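Local coordinates for protein cyclic UMP-AMP synthase (Rhodothermus marinus SG0.5JP17-172, PDB 6E0K) that makes the second messenger 3',3'-cUAMP from UTP and ATP, with magnesium, in a CBASS antiphage defence system, at residues E25-A30 and D105-S110; K40-L45 and Q66-F71; N93-D98 and V132-R137. One frame throughout, in Å; residues are numbered along the deposited sequence.

Interaction 1. Residues E25-A30 and D105-S110; sequences ESIRAA and DYYGAS
Two helices of the nucleotidyltransferase domain, 18-32 and 92-107, meet here where the second of them runs out. The innermost contact is polar: Tyr107 OH lies 2.6 Å from Ser26 OG in a short hydrogen bond between two hydroxyls, with the serine oxygen at the edge of the tyrosine ring. Ser26 OG stands anti to its own backbone N (chi1 -179°), while Tyr107 has CG beside its backbone N, which sends the phenol back toward helix 18-32. Ile27 crosses the Tyr107 side chain at about a right angle and brings its CD1 to 3.4 Å from Tyr107 OH. One turn further on, Ala30 CB is shared between two rings, 3.8 Å from Tyr107 CE2 and 3.5 Å from Tyr106 CG, and Ala30 CA lies over one face of Tyr106, offset toward the rim. The tyrosines also order each other, since the edge of Tyr106 stands over the middle of the Tyr107 ring. Farther out, Val121 and Thr123 touch both Ile27 and Tyr107, and Leu103 packs on Ala30. Arg33 touches Tyr106, and its NH1 donates a hydrogen bond to Ala29 O.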
ATOM      1  N   GLU A  25      -5.346 -16.447   5.725  1.00 12.69           N
ATOM      2  CA  GLU A  25      -6.347 -17.423   6.140  1.00 13.22           C
ATOM      3  C   GLU A  25      -6.171 -17.797   7.603  1.00 13.77           C
ATOM      4  O   GLU A  25      -7.156 -18.030   8.304  1.00 14.02           O
ATOM      5  CB  GLU A  25      -6.261 -18.666   5.252  1.00 17.06           C
ATOM      6  CG  GLU A  25      -6.585 -18.373   3.788  1.00 24.32           C
ATOM      7  CD  GLU A  25      -6.360 -19.566   2.867  1.00 43.54           C
ATOM      8  OE1 GLU A  25      -6.011 -20.659   3.364  1.00 46.74           O
ATOM      9  OE2 GLU A  25      -6.539 -19.405   1.639  1.00 48.90           O
ATOM     10  N   SER A  26      -4.927 -17.813   8.087  1.00 11.60           N
ATOM     11  CA  SER A  26      -4.683 -18.093   9.503  1.00 13.05           C
ATOM     12  C   SER A  26      -5.266 -17.009  10.408  1.00 11.65           C
ATOM     13  O   SER A  26      -5.955 -17.320  11.389  1.00 13.21           O
ATOM     14  CB  SER A  26      -3.180 -18.244   9.746  1.00 14.77           C
ATOM     15  OG  SER A  26      -2.914 -18.544  11.107  1.00 14.57           O
ATOM     16  N   ILE A  27      -4.975 -15.734  10.121  1.00 11.32           N
ATOM     17  CA  ILE A  27      -5.563 -14.647  10.910  1.00 11.31           C
ATOM     18  C   ILE A  27      -7.085 -14.732  10.882  1.00 13.09           C
ATOM     19  O   ILE A  27      -7.753 -14.574  11.916  1.00 13.51           O
ATOM     20  CB  ILE A  27      -5.073 -13.284  10.396  1.00 12.91           C
ATOM     21  CG1 ILE A  27      -3.540 -13.170  10.509  1.00 16.13           C
ATOM     22  CG2 ILE A  27      -5.786 -12.155  11.146  1.00 14.18           C
ATOM     23  CD1 ILE A  27      -3.035 -13.119  11.937  1.00 16.49           C
ATOM     24  N   ARG A  28      -7.655 -14.975   9.698  1.00 12.19           N
ATOM     25  CA  ARG A  28      -9.108 -15.085   9.588  1.00 12.17           C
ATOM     26  C   ARG A  28      -9.634 -16.211  10.463  1.00 12.58           C
ATOM     27  O   ARG A  28     -10.655 -16.060  11.144  1.00 13.39           O
ATOM     28  CB  ARG A  28      -9.490 -15.316   8.124  1.00 16.56           C
ATOM     29  CG  ARG A  28     -10.969 -15.519   7.879  1.00 22.19           C
ATOM     30  CD  ARG A  28     -11.207 -15.685   6.381  1.00 30.30           C
ATOM     31  NE  ARG A  28     -11.182 -14.395   5.694  1.00 35.06           N
ATOM     32  CZ  ARG A  28     -10.899 -14.237   4.405  1.00 40.43           C
ATOM     33  NH1 ARG A  28     -10.605 -15.294   3.656  1.00 33.75           N
ATOM     34  NH2 ARG A  28     -10.907 -13.023   3.868  1.00 36.41           N
ATOM     35  N   ALA A  29      -8.945 -17.353  10.462  1.00 12.77           N
ATOM     36  CA  ALA A  29      -9.397 -18.477  11.265  1.00 13.49           C
ATOM     37  C   ALA A  29      -9.311 -18.171  12.756  1.00 13.07           C
ATOM     38  O   ALA A  29     -10.170 -18.600  13.534  1.00 14.69           O
ATOM     39  CB  ALA A  29      -8.567 -19.717  10.910  1.00 14.58           C
ATOM     40  N   ALA A  30      -8.279 -17.432  13.174  1.00 14.57           N
ATOM     41  CA  ALA A  30      -8.174 -17.025  14.571  1.00 15.81           C
ATOM     42  C   ALA A  30      -9.378 -16.181  14.979  1.00 13.06           C
ATOM     43  O   ALA A  30      -9.977 -16.386  16.042  1.00 17.58           O
ATOM     44  CB  ALA A  30      -6.870 -16.254  14.791  1.00 16.25           C
ATOM     45  N   ASP A 105      -5.624 -15.551  22.126  1.00 15.91           N
ATOM     46  CA  ASP A 105      -6.243 -16.838  22.449  1.00 18.17           C
ATOM     47  C   ASP A 105      -5.813 -17.903  21.454  1.00 19.04           C
ATOM     48  O   ASP A 105      -5.574 -19.058  21.826  1.00 20.48           O
ATOM     49  CB  ASP A 105      -7.772 -16.735  22.433  1.00 22.56           C
ATOM     50  CG  ASP A 105      -8.345 -15.956  23.611  1.00 29.62           C
ATOM     51  OD1 ASP A 105      -7.652 -15.758  24.635  1.00 28.03           O
ATOM     52  OD2 ASP A 105      -9.529 -15.553  23.510  1.00 31.06           O
ATOM     53  N   TYR A 106      -5.716 -17.533  20.179  1.00 15.76           N
ATOM     54  CA  TYR A 106      -5.446 -18.529  19.151  1.00 14.06           C
ATOM     55  C   TYR A 106      -3.956 -18.864  19.049  1.00 15.09           C
ATOM     56  O   TYR A 106      -3.581 -20.043  19.050  1.00 17.15           O
ATOM     57  CB  TYR A 106      -5.996 -18.046  17.809  1.00 13.13           C
ATOM     58  CG  TYR A 106      -5.787 -19.043  16.696  1.00 14.36           C
ATOM     59  CD1 TYR A 106      -6.653 -20.115  16.530  1.00 18.39           C
ATOM     60  CD2 TYR A 106      -4.723 -18.908  15.822  1.00 16.81           C
ATOM     61  CE1 TYR A 106      -6.457 -21.035  15.517  1.00 21.89           C
ATOM     62  CE2 TYR A 106      -4.520 -19.809  14.807  1.00 19.28           C
ATOM     63  CZ  TYR A 106      -5.389 -20.872  14.658  1.00 23.47           C
ATOM     64  OH  TYR A 106      -5.167 -21.765  13.631  1.00 25.02           O
ATOM     65  N   TYR A 107      -3.088 -17.850  18.961  1.00 14.09           N
ATOM     66  CA  TYR A 107      -1.663 -18.078  18.734  1.00 13.82           C
ATOM     67  C   TYR A 107      -0.848 -18.199  20.015  1.00 15.12           C
ATOM     68  O   TYR A 107       0.257 -18.761  19.972  1.00 17.82           O
ATOM     69  CB  TYR A 107      -1.054 -16.948  17.904  1.00 13.32           C
ATOM     70  CG  TYR A 107      -1.628 -16.818  16.521  1.00 12.11           C
ATOM     71  CD1 TYR A 107      -1.221 -17.674  15.505  1.00 14.04           C
ATOM     72  CD2 TYR A 107      -2.565 -15.817  16.219  1.00 12.06           C
ATOM     73  CE1 TYR A 107      -1.744 -17.556  14.225  1.00 12.44           C
ATOM     74  CE2 TYR A 107      -3.099 -15.703  14.957  1.00 12.41           C
ATOM     75  CZ  TYR A 107      -2.681 -16.569  13.958  1.00 16.86           C
ATOM     76  OH  TYR A 107      -3.214 -16.450  12.691  1.00 15.51           O
ATOM     77  N   GLY A 108      -1.350 -17.682  21.130  1.00 15.81           N
ATOM     78  CA  GLY A 108      -0.605 -17.614  22.370  1.00 19.68           C
ATOM     79  C   GLY A 108       0.020 -16.247  22.575  1.00 21.65           C
ATOM     80  O   GLY A 108       0.417 -15.564  21.624  1.00 19.43           O
ATOM     81  N   ALA A 109       0.126 -15.840  23.845  1.00 19.32           N
ATOM     82  CA  ALA A 109       0.648 -14.517  24.165  1.00 22.63           C
ATOM     83  C   ALA A 109       2.037 -14.285  23.577  1.00 21.89           C
ATOM     84  O   ALA A 109       2.360 -13.158  23.182  1.00 23.66           O
ATOM     85  CB  ALA A 109       0.678 -14.321  25.683  1.00 25.75           C
ATOM     86  N   SER A 110       2.869 -15.325  23.497  1.00 22.07           N
ATOM     87  CA  SER A 110       4.229 -15.116  23.016  1.00 26.17           C
ATOM     88  C   SER A 110       4.289 -14.771  21.535  1.00 27.25           C
ATOM     89  O   SER A 110       5.351 -14.357  21.054  1.00 26.14           O
ATOM     90  CB  SER A 110       5.083 -16.359  23.282  1.00 23.04           C
ATOM     91  OG  SER A 110       4.711 -17.435  22.444  1.00 26.03           O
TER

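Interaction 2. Residues K40-L45 and Q66-F71; sequences KPEVYL and QLNSVF
Glu42 OE2 is gripped by two charged or polar partners: Asn68 ND2 donates to it over 2.9 Å in a nearly straight bond (165°), and Lys169 of helix 168-181 forms a salt bridge with it. Glu42 OE2 lies close to the amide plane of Asn68, whereas the N-H arrives from above the carboxylate plane. Glu42 can present this oxygen because its CG is tucked between N and C (chi1 67°), the rest of the chain stretched out. Gln66 runs alongside, pointing the same way, and its amide is held at both ends: Tyr44 OH donates to Gln66 OE1 (2.7 Å) from above the carbonyl plane, while Gln66 NE2 donates to a lone pair of Asn68 OD1 (2.9 Å). Beneath this row, Glu42 and Gln66 form an antiparallel hydrogen-bonded pair, joining edge strand 42-45 to strand 61-68 of the nucleotidyltransferase sheet: Glu42 N donates to Gln66 O and Gln66 N to Glu42 O, both over 2.8 Å. One water bridges Lys40 O and Asn68 N. Asn68 OD1 also accepts from Gln135 of neighbouring strand 127-138. With each amide orientation fixed, the chain Tyr44-Gln66-Asn68-Glu42 has a defined direction, and Lys169 would favour a charged Glu42 at its end.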
ATOM      1  N   LYS A  40     -18.726  -8.831  13.772  1.00 20.40           N
ATOM      2  CA  LYS A  40     -17.537  -9.582  13.410  1.00 20.34           C
ATOM      3  C   LYS A  40     -16.776  -8.835  12.324  1.00 17.13           C
ATOM      4  O   LYS A  40     -17.371  -8.468  11.305  1.00 18.92           O
ATOM      5  CB  LYS A  40     -17.929 -10.955  12.914  1.00 24.50           C
ATOM      6  CG  LYS A  40     -16.779 -11.831  12.571  1.00 26.36           C
ATOM      7  CD  LYS A  40     -17.328 -13.149  12.098  1.00 36.39           C
ATOM      8  CE  LYS A  40     -16.227 -14.122  11.862  1.00 31.08           C
ATOM      9  NZ  LYS A  40     -16.815 -15.469  11.614  1.00 31.28           N
ATOM     10  N   PRO A  41     -15.485  -8.574  12.493  1.00 15.80           N
ATOM     11  CA  PRO A  41     -14.766  -7.773  11.503  1.00 14.71           C
ATOM     12  C   PRO A  41     -14.440  -8.577  10.258  1.00 14.57           C
ATOM     13  O   PRO A  41     -14.413  -9.811  10.260  1.00 17.45           O
ATOM     14  CB  PRO A  41     -13.487  -7.365  12.236  1.00 16.73           C
ATOM     15  CG  PRO A  41     -13.256  -8.510  13.192  1.00 18.79           C
ATOM     16  CD  PRO A  41     -14.637  -8.907  13.652  1.00 18.85           C
ATOM     17  N   GLU A  42     -14.197  -7.849   9.175  1.00 15.01           N
ATOM     18  CA  GLU A  42     -13.658  -8.502   7.993  1.00 16.02           C
ATOM     19  C   GLU A  42     -12.139  -8.502   8.065  1.00 16.61           C
ATOM     20  O   GLU A  42     -11.520  -7.688   8.762  1.00 15.78           O
ATOM     21  CB  GLU A  42     -14.139  -7.829   6.707  1.00 19.97           C
ATOM     22  CG  GLU A  42     -13.625  -6.426   6.504  1.00 23.94           C
ATOM     23  CD  GLU A  42     -13.981  -5.865   5.130  1.00 24.29           C
ATOM     24  OE1 GLU A  42     -13.936  -6.618   4.135  1.00 29.20           O
ATOM     25  OE2 GLU A  42     -14.305  -4.669   5.051  1.00 26.76           O
ATOM     26  N   VAL A  43     -11.535  -9.452   7.357  1.00 14.77           N
ATOM     27  CA  VAL A  43     -10.093  -9.619   7.349  1.00 13.01           C
ATOM     28  C   VAL A  43      -9.669  -9.674   5.894  1.00 15.27           C
ATOM     29  O   VAL A  43     -10.117 -10.557   5.151  1.00 16.69           O
ATOM     30  CB  VAL A  43      -9.659 -10.900   8.085  1.00 15.50           C
ATOM     31  CG1 VAL A  43      -8.137 -10.972   8.182  1.00 18.03           C
ATOM     32  CG2 VAL A  43     -10.313 -10.970   9.457  1.00 20.98           C
ATOM     33  N   TYR A  44      -8.824  -8.735   5.478  1.00 13.13           N
ATOM     34  CA  TYR A  44      -8.358  -8.728   4.102  1.00 12.39           C
ATOM     35  C   TYR A  44      -6.907  -8.276   4.047  1.00 14.59           C
ATOM     36  O   TYR A  44      -6.356  -7.749   5.014  1.00 14.37           O
ATOM     37  CB  TYR A  44      -9.258  -7.857   3.207  1.00 15.49           C
ATOM     38  CG  TYR A  44      -9.386  -6.387   3.561  1.00 12.99           C
ATOM     39  CD1 TYR A  44     -10.359  -5.950   4.457  1.00 14.39           C
ATOM     40  CD2 TYR A  44      -8.563  -5.431   2.961  1.00 13.49           C
ATOM     41  CE1 TYR A  44     -10.499  -4.592   4.758  1.00 14.20           C
ATOM     42  CE2 TYR A  44      -8.693  -4.075   3.260  1.00 13.70           C
ATOM     43  CZ  TYR A  44      -9.657  -3.670   4.161  1.00 14.58           C
ATOM     44  OH  TYR A  44      -9.795  -2.329   4.451  1.00 14.45           O
ATOM     45  N   LEU A  45      -6.264  -8.536   2.906  1.00 14.70           N
ATOM     46  CA  LEU A  45      -4.883  -8.131   2.731  1.00 14.20           C
ATOM     47  C   LEU A  45      -4.797  -6.767   2.081  1.00 13.52           C
ATOM     48  O   LEU A  45      -5.673  -6.370   1.313  1.00 14.98           O
ATOM     49  CB  LEU A  45      -4.108  -9.121   1.859  1.00 19.52           C
ATOM     50  CG  LEU A  45      -3.919 -10.485   2.489  1.00 20.28           C
ATOM     51  CD1 LEU A  45      -2.897 -11.260   1.678  1.00 20.23           C
ATOM     52  CD2 LEU A  45      -3.473 -10.334   3.947  1.00 18.95           C
ATOM     53  N   GLN A  66     -11.000  -5.150   9.944  1.00 10.93           N
ATOM     54  CA  GLN A  66     -11.831  -3.953   9.822  1.00 10.88           C
ATOM     55  C   GLN A  66     -13.234  -4.214  10.351  1.00 12.64           C
ATOM     56  O   GLN A  66     -13.930  -5.120   9.873  1.00 13.91           O
ATOM     57  CB  GLN A  66     -11.883  -3.488   8.364  1.00 11.35           C
ATOM     58  CG  GLN A  66     -12.844  -2.317   8.155  1.00 10.61           C
ATOM     59  CD  GLN A  66     -12.738  -1.723   6.764  1.00 12.37           C
ATOM     60  OE1 GLN A  66     -11.635  -1.572   6.225  1.00 15.86           O
ATOM     61  NE2 GLN A  66     -13.877  -1.355   6.181  1.00 14.70           N
ATOM     62  N   LEU A  67     -13.655  -3.406  11.325  1.00 11.14           N
ATOM     63  CA  LEU A  67     -15.010  -3.490  11.853  1.00 11.78           C
ATOM     64  C   LEU A  67     -15.946  -2.695  10.957  1.00 13.38           C
ATOM     65  O   LEU A  67     -15.674  -1.529  10.652  1.00 13.41           O
ATOM     66  CB  LEU A  67     -15.050  -2.941  13.277  1.00 11.82           C
ATOM     67  CG  LEU A  67     -16.401  -3.059  13.961  1.00 15.80           C
ATOM     68  CD1 LEU A  67     -16.713  -4.516  14.191  1.00 19.98           C
ATOM     69  CD2 LEU A  67     -16.420  -2.260  15.263  1.00 18.66           C
ATOM     70  N   ASN A  68     -17.043  -3.324  10.523  1.00 14.23           N
ATOM     71  CA  ASN A  68     -18.003  -2.682   9.631  1.00 13.39           C
ATOM     72  C   ASN A  68     -19.385  -2.504  10.233  1.00 15.90           C
ATOM     73  O   ASN A  68     -20.270  -1.969   9.556  1.00 20.97           O
ATOM     74  CB  ASN A  68     -18.126  -3.479   8.328  1.00 17.09           C
ATOM     75  CG  ASN A  68     -16.895  -3.366   7.474  1.00 18.98           C
ATOM     76  OD1 ASN A  68     -16.408  -2.261   7.242  1.00 17.81           O
ATOM     77  ND2 ASN A  68     -16.380  -4.498   7.000  1.00 19.94           N
ATOM     78  N   SER A  69     -19.601  -2.924  11.474  1.00 14.14           N
ATOM     79  CA  SER A  69     -20.921  -2.754  12.066  1.00 14.03           C
ATOM     80  C   SER A  69     -21.162  -1.322  12.504  1.00 20.53           C
ATOM     81  O   SER A  69     -22.309  -0.927  12.730  1.00 21.25           O
ATOM     82  CB  SER A  69     -21.075  -3.703  13.250  1.00 16.76           C
ATOM     83  OG  SER A  69     -20.087  -3.416  14.228  1.00 18.69           O
ATOM     84  N   VAL A  70     -20.101  -0.543  12.646  1.00 14.25           N
ATOM     85  CA  VAL A  70     -20.184   0.872  12.959  1.00 15.93           C
ATOM     86  C   VAL A  70     -19.154   1.563  12.083  1.00 15.62           C
ATOM     87  O   VAL A  70     -18.292   0.917  11.480  1.00 17.14           O
ATOM     88  CB  VAL A  70     -19.923   1.153  14.447  1.00 19.82           C
ATOM     89  CG1 VAL A  70     -20.940   0.403  15.317  1.00 22.15           C
ATOM     90  CG2 VAL A  70     -18.524   0.745  14.819  1.00 21.01           C
ATOM     91  N   PHE A  71     -19.254   2.887  12.003  1.00 16.03           N
ATOM     92  CA  PHE A  71     -18.336   3.635  11.156  1.00 12.20           C
ATOM     93  C   PHE A  71     -18.015   4.986  11.769  1.00 15.27           C
ATOM     94  O   PHE A  71     -18.889   5.666  12.308  1.00 14.92           O
ATOM     95  CB  PHE A  71     -18.883   3.833   9.736  1.00 14.99           C
ATOM     96  CG  PHE A  71     -20.259   4.400   9.690  1.00 15.37           C
ATOM     97  CD1 PHE A  71     -20.466   5.770   9.602  1.00 16.08           C
ATOM     98  CD2 PHE A  71     -21.361   3.554   9.742  1.00 18.71           C
ATOM     99  CE1 PHE A  71     -21.749   6.287   9.574  1.00 18.48           C
ATOM    100  CE2 PHE A  71     -22.645   4.070   9.713  1.00 18.00           C
ATOM    101  CZ  PHE A  71     -22.839   5.437   9.627  1.00 18.99           C
TER
HETATM  102  O   HOH W   1     -18.256  -5.833  10.989  1.00 19.47           O

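Interaction 3. Residues N93-D98 and V132-R137; sequences NDFYSD and VCIQYR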
ATOM      1  N   ASN A  93     -11.201   1.541  20.585  1.00 14.08           N
ATOM      2  CA  ASN A  93     -10.433   1.005  21.700  1.00 14.88           C
ATOM      3  C   ASN A  93     -10.985  -0.348  22.161  1.00 16.68           C
ATOM      4  O   ASN A  93     -10.222  -1.299  22.383  1.00 16.21           O
ATOM      5  CB  ASN A  93     -10.441   2.046  22.822  1.00 18.85           C
ATOM      6  CG  ASN A  93      -9.633   1.635  24.016  1.00 25.06           C
ATOM      7  OD1 ASN A  93      -8.476   1.242  23.895  1.00 31.52           O
ATOM      8  ND2 ASN A  93     -10.237   1.735  25.191  1.00 25.95           N
ATOM      9  N   ASP A  94     -12.317  -0.451  22.304  1.00 15.02           N
ATOM     10  CA  ASP A  94     -12.945  -1.723  22.658  1.00 15.15           C
ATOM     11  C   ASP A  94     -12.647  -2.783  21.613  1.00 16.09           C
ATOM     12  O   ASP A  94     -12.330  -3.934  21.942  1.00 15.70           O
ATOM     13  CB  ASP A  94     -14.470  -1.564  22.765  1.00 15.17           C
ATOM     14  CG  ASP A  94     -14.922  -0.738  23.943  1.00 21.52           C
ATOM     15  OD1 ASP A  94     -14.308  -0.781  25.038  1.00 18.03           O
ATOM     16  OD2 ASP A  94     -15.955  -0.058  23.761  1.00 20.82           O
ATOM     17  N   PHE A  95     -12.818  -2.419  20.343  1.00 13.30           N
ATOM     18  CA  PHE A  95     -12.617  -3.360  19.250  1.00 13.26           C
ATOM     19  C   PHE A  95     -11.185  -3.866  19.231  1.00 16.27           C
ATOM     20  O   PHE A  95     -10.943  -5.069  19.106  1.00 14.51           O
ATOM     21  CB  PHE A  95     -12.975  -2.674  17.933  1.00 16.05           C
ATOM     22  CG  PHE A  95     -12.704  -3.510  16.721  1.00 13.36           C
ATOM     23  CD1 PHE A  95     -13.269  -4.761  16.599  1.00 15.46           C
ATOM     24  CD2 PHE A  95     -11.919  -3.014  15.696  1.00 14.08           C
ATOM     25  CE1 PHE A  95     -13.033  -5.527  15.469  1.00 13.57           C
ATOM     26  CE2 PHE A  95     -11.687  -3.759  14.563  1.00 12.34           C
ATOM     27  CZ  PHE A  95     -12.260  -5.018  14.467  1.00 12.44           C
ATOM     28  N   TYR A  96     -10.221  -2.948  19.354  1.00 14.92           N
ATOM     29  CA  TYR A  96      -8.813  -3.319  19.414  1.00 16.41           C
ATOM     30  C   TYR A  96      -8.566  -4.363  20.505  1.00 16.34           C
ATOM     31  O   TYR A  96      -7.898  -5.382  20.275  1.00 14.97           O
ATOM     32  CB  TYR A  96      -7.986  -2.051  19.652  1.00 17.47           C
ATOM     33  CG  TYR A  96      -6.511  -2.245  19.575  1.00 23.76           C
ATOM     34  CD1 TYR A  96      -5.803  -2.805  20.637  1.00 36.07           C
ATOM     35  CD2 TYR A  96      -5.813  -1.856  18.455  1.00 24.15           C
ATOM     36  CE1 TYR A  96      -4.434  -3.001  20.569  1.00 42.11           C
ATOM     37  CE2 TYR A  96      -4.455  -2.041  18.389  1.00 26.48           C
ATOM     38  CZ  TYR A  96      -3.762  -2.622  19.456  1.00 38.00           C
ATOM     39  OH  TYR A  96      -2.386  -2.809  19.374  1.00 48.51           O
ATOM     40  N   SER A  97      -9.134  -4.144  21.698  1.00 15.52           N
ATOM     41  CA  SER A  97      -8.928  -5.097  22.788  1.00 16.95           C
ATOM     42  C   SER A  97      -9.524  -6.462  22.461  1.00 16.91           C
ATOM     43  O   SER A  97      -8.954  -7.505  22.822  1.00 17.15           O
ATOM     44  CB  SER A  97      -9.511  -4.539  24.079  1.00 21.23           C
ATOM     45  OG  SER A  97      -8.729  -3.438  24.513  1.00 26.82           O
ATOM     46  N   ASP A  98     -10.659  -6.481  21.753  1.00 14.34           N
ATOM     47  CA  ASP A  98     -11.233  -7.763  21.348  1.00 16.26           C
ATOM     48  C   ASP A  98     -10.358  -8.464  20.316  1.00 14.56           C
ATOM     49  O   ASP A  98     -10.158  -9.684  20.394  1.00 16.64           O
ATOM     50  CB  ASP A  98     -12.643  -7.567  20.792  1.00 16.75           C
ATOM     51  CG  ASP A  98     -13.685  -7.438  21.885  1.00 19.58           C
ATOM     52  OD1 ASP A  98     -13.559  -8.118  22.931  1.00 20.53           O
ATOM     53  OD2 ASP A  98     -14.641  -6.646  21.695  1.00 19.41           O
ATOM     54  N   VAL A 132      -5.664  -2.808  12.898  1.00 13.45           N
ATOM     55  CA  VAL A 132      -6.992  -2.911  13.488  1.00 11.32           C
ATOM     56  C   VAL A 132      -7.696  -1.586  13.252  1.00 11.95           C
ATOM     57  O   VAL A 132      -7.202  -0.534  13.670  1.00 15.04           O
ATOM     58  CB  VAL A 132      -6.906  -3.231  14.986  1.00 16.84           C
ATOM     59  CG1 VAL A 132      -8.292  -3.235  15.593  1.00 22.29           C
ATOM     60  CG2 VAL A 132      -6.215  -4.569  15.202  1.00 17.52           C
ATOM     61  N   CYS A 133      -8.837  -1.616  12.564  1.00 11.09           N
ATOM     62  CA  CYS A 133      -9.441  -0.360  12.127  1.00 12.23           C
ATOM     63  C   CYS A 133     -10.956  -0.485  12.089  1.00 13.83           C
ATOM     64  O   CYS A 133     -11.512  -1.576  12.156  1.00 12.07           O
ATOM     65  CB  CYS A 133      -8.911   0.060  10.757  1.00 11.86           C
ATOM     66  SG  CYS A 133      -9.165  -1.158   9.442  1.00 13.14           S
ATOM     67  N   ILE A 134     -11.622   0.666  11.988  1.00 12.89           N
ATOM     68  CA  ILE A 134     -13.068   0.729  11.824  1.00 10.48           C
ATOM     69  C   ILE A 134     -13.360   1.411  10.493  1.00 13.56           C
ATOM     70  O   ILE A 134     -12.610   2.284  10.041  1.00 13.61           O
ATOM     71  CB  ILE A 134     -13.734   1.478  13.000  1.00 14.02           C
ATOM     72  CG1 ILE A 134     -13.553   0.692  14.300  1.00 20.51           C
ATOM     73  CG2 ILE A 134     -15.213   1.701  12.731  1.00 15.40           C
ATOM     74  CD1 ILE A 134     -14.223   1.350  15.472  1.00 22.75           C
ATOM     75  N   GLN A 135     -14.431   0.976   9.843  1.00 11.92           N
ATOM     76  CA  GLN A 135     -14.862   1.599   8.597  1.00 12.02           C
ATOM     77  C   GLN A 135     -14.961   3.111   8.779  1.00 14.39           C
ATOM     78  O   GLN A 135     -15.442   3.588   9.803  1.00 13.63           O
ATOM     79  CB  GLN A 135     -16.220   1.027   8.191  1.00 15.24           C
ATOM     80  CG  GLN A 135     -16.762   1.542   6.874  1.00 16.31           C
ATOM     81  CD  GLN A 135     -18.168   1.029   6.622  1.00 23.86           C
ATOM     82  OE1 GLN A 135     -19.113   1.805   6.509  1.00 23.29           O
ATOM     83  NE2 GLN A 135     -18.316  -0.292   6.561  1.00 24.61           N
ATOM     84  N   TYR A 136     -14.458   3.855   7.799  1.00 13.54           N
ATOM     85  CA  TYR A 136     -14.541   5.310   7.783  1.00 13.15           C
ATOM     86  C   TYR A 136     -15.332   5.725   6.552  1.00 12.31           C
ATOM     87  O   TYR A 136     -15.071   5.230   5.453  1.00 14.79           O
ATOM     88  CB  TYR A 136     -13.145   5.943   7.747  1.00 12.58           C
ATOM     89  CG  TYR A 136     -13.188   7.454   7.790  1.00 13.27           C
ATOM     90  CD1 TYR A 136     -13.265   8.121   9.000  1.00 11.77           C
ATOM     91  CD2 TYR A 136     -13.165   8.208   6.621  1.00 16.73           C
ATOM     92  CE1 TYR A 136     -13.302   9.521   9.055  1.00 13.63           C
ATOM     93  CE2 TYR A 136     -13.207   9.585   6.661  1.00 15.81           C
ATOM     94  CZ  TYR A 136     -13.274  10.239   7.876  1.00 14.99           C
ATOM     95  OH  TYR A 136     -13.307  11.609   7.899  1.00 16.29           O
ATOM     96  N   ARG A 137     -16.313   6.602   6.738  1.00 12.47           N
ATOM     97  CA  ARG A 137     -17.110   7.116   5.632  1.00 12.54           C
ATOM     98  C   ARG A 137     -16.817   8.596   5.457  1.00 12.57           C
ATOM     99  O   ARG A 137     -17.086   9.399   6.359  1.00 12.75           O
ATOM    100  CB  ARG A 137     -18.604   6.906   5.890  1.00 13.34           C
ATOM    101  CG  ARG A 137     -19.009   5.439   5.964  1.00 16.20           C
ATOM    102  CD  ARG A 137     -20.529   5.324   6.032  1.00 19.46           C
ATOM    103  NE  ARG A 137     -20.965   3.945   6.241  1.00 20.10           N
ATOM    104  CZ  ARG A 137     -22.239   3.576   6.313  1.00 23.57           C
ATOM    105  NH1 ARG A 137     -23.207   4.476   6.191  1.00 19.86           N
ATOM    106  NH2 ARG A 137     -22.543   2.295   6.512  1.00 29.84           N
TER
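Phe95 leaves helix 92-107 with its CB directed at strand 127-138 and its CG anti to the backbone N (chi1 175°), so the ring reaches across to the sheet beneath the helix. Two neighbouring ring carbons, CD2 and CE2, do the touching. CD2 comes first, 3.6 Å from Val132 CG1 and 4.3 Å from Ile134 CG1, so that it sits between two residues two apart on the strand. CE2, one atom further out, keeps the same 3.6 Å to Val132 CG1 and lies 3.3 Å from Cys133 O. CZ, the tip, reaches Leu67 and Pro41; Tyr90 also touches the side chain. Val132 is thus wedged between two successive aromatic residues: its CG1 touches both Phe95 and Tyr96, and its CB meets Tyr96 CD2 at 3.9 Å, the latter two side chains crossing at about a right angle. Tyr96 and Val132 both touch Leu119, a UTP-binding residue, and Val132 O accepts a hydrogen bond from Trp92 at the start of the helix. This is the helix-on-sheet layer of the nucleotidyltransferase fold: the axes of segments 93-98 and 132-137 approach to 8.5 Å, with 135° between their N-to-C directions. Carbon-to-carbon contacts dominate across the interface; the approach of a ring C-H carbon to Cys133 O would be mildly favourable electrostatically, yet the cohesion probably comes mainly from burying Phe95 and Val132.

Overall arrangement
All three contacts belong to the nucleotidyltransferase domain and lie on the same side of the chain's centre. Interactions 2 and 3 are closest, with centres about 8 Å apart, because strands 61-68 and 127-138 are neighbours: Leu67 O is 2.9 Å from Gln135 N, a probable backbone hydrogen bond. Interaction 1 touches interaction 2 where Arg28 NH2 probably bonds to Val43 O, and shares helix 92-107 with interaction 3, their centres about 18 Å apart. Interaction 3 comes closest to the substrate site, the side chain of Tyr96 lying about 4 Å from that of UTP-binding Leu119; Tyr44 is about 5 Å from ATP-binding Gln46. Interaction 1 stands farther back, with Ile27 about 9 Å from the magnesium ligand Asp129.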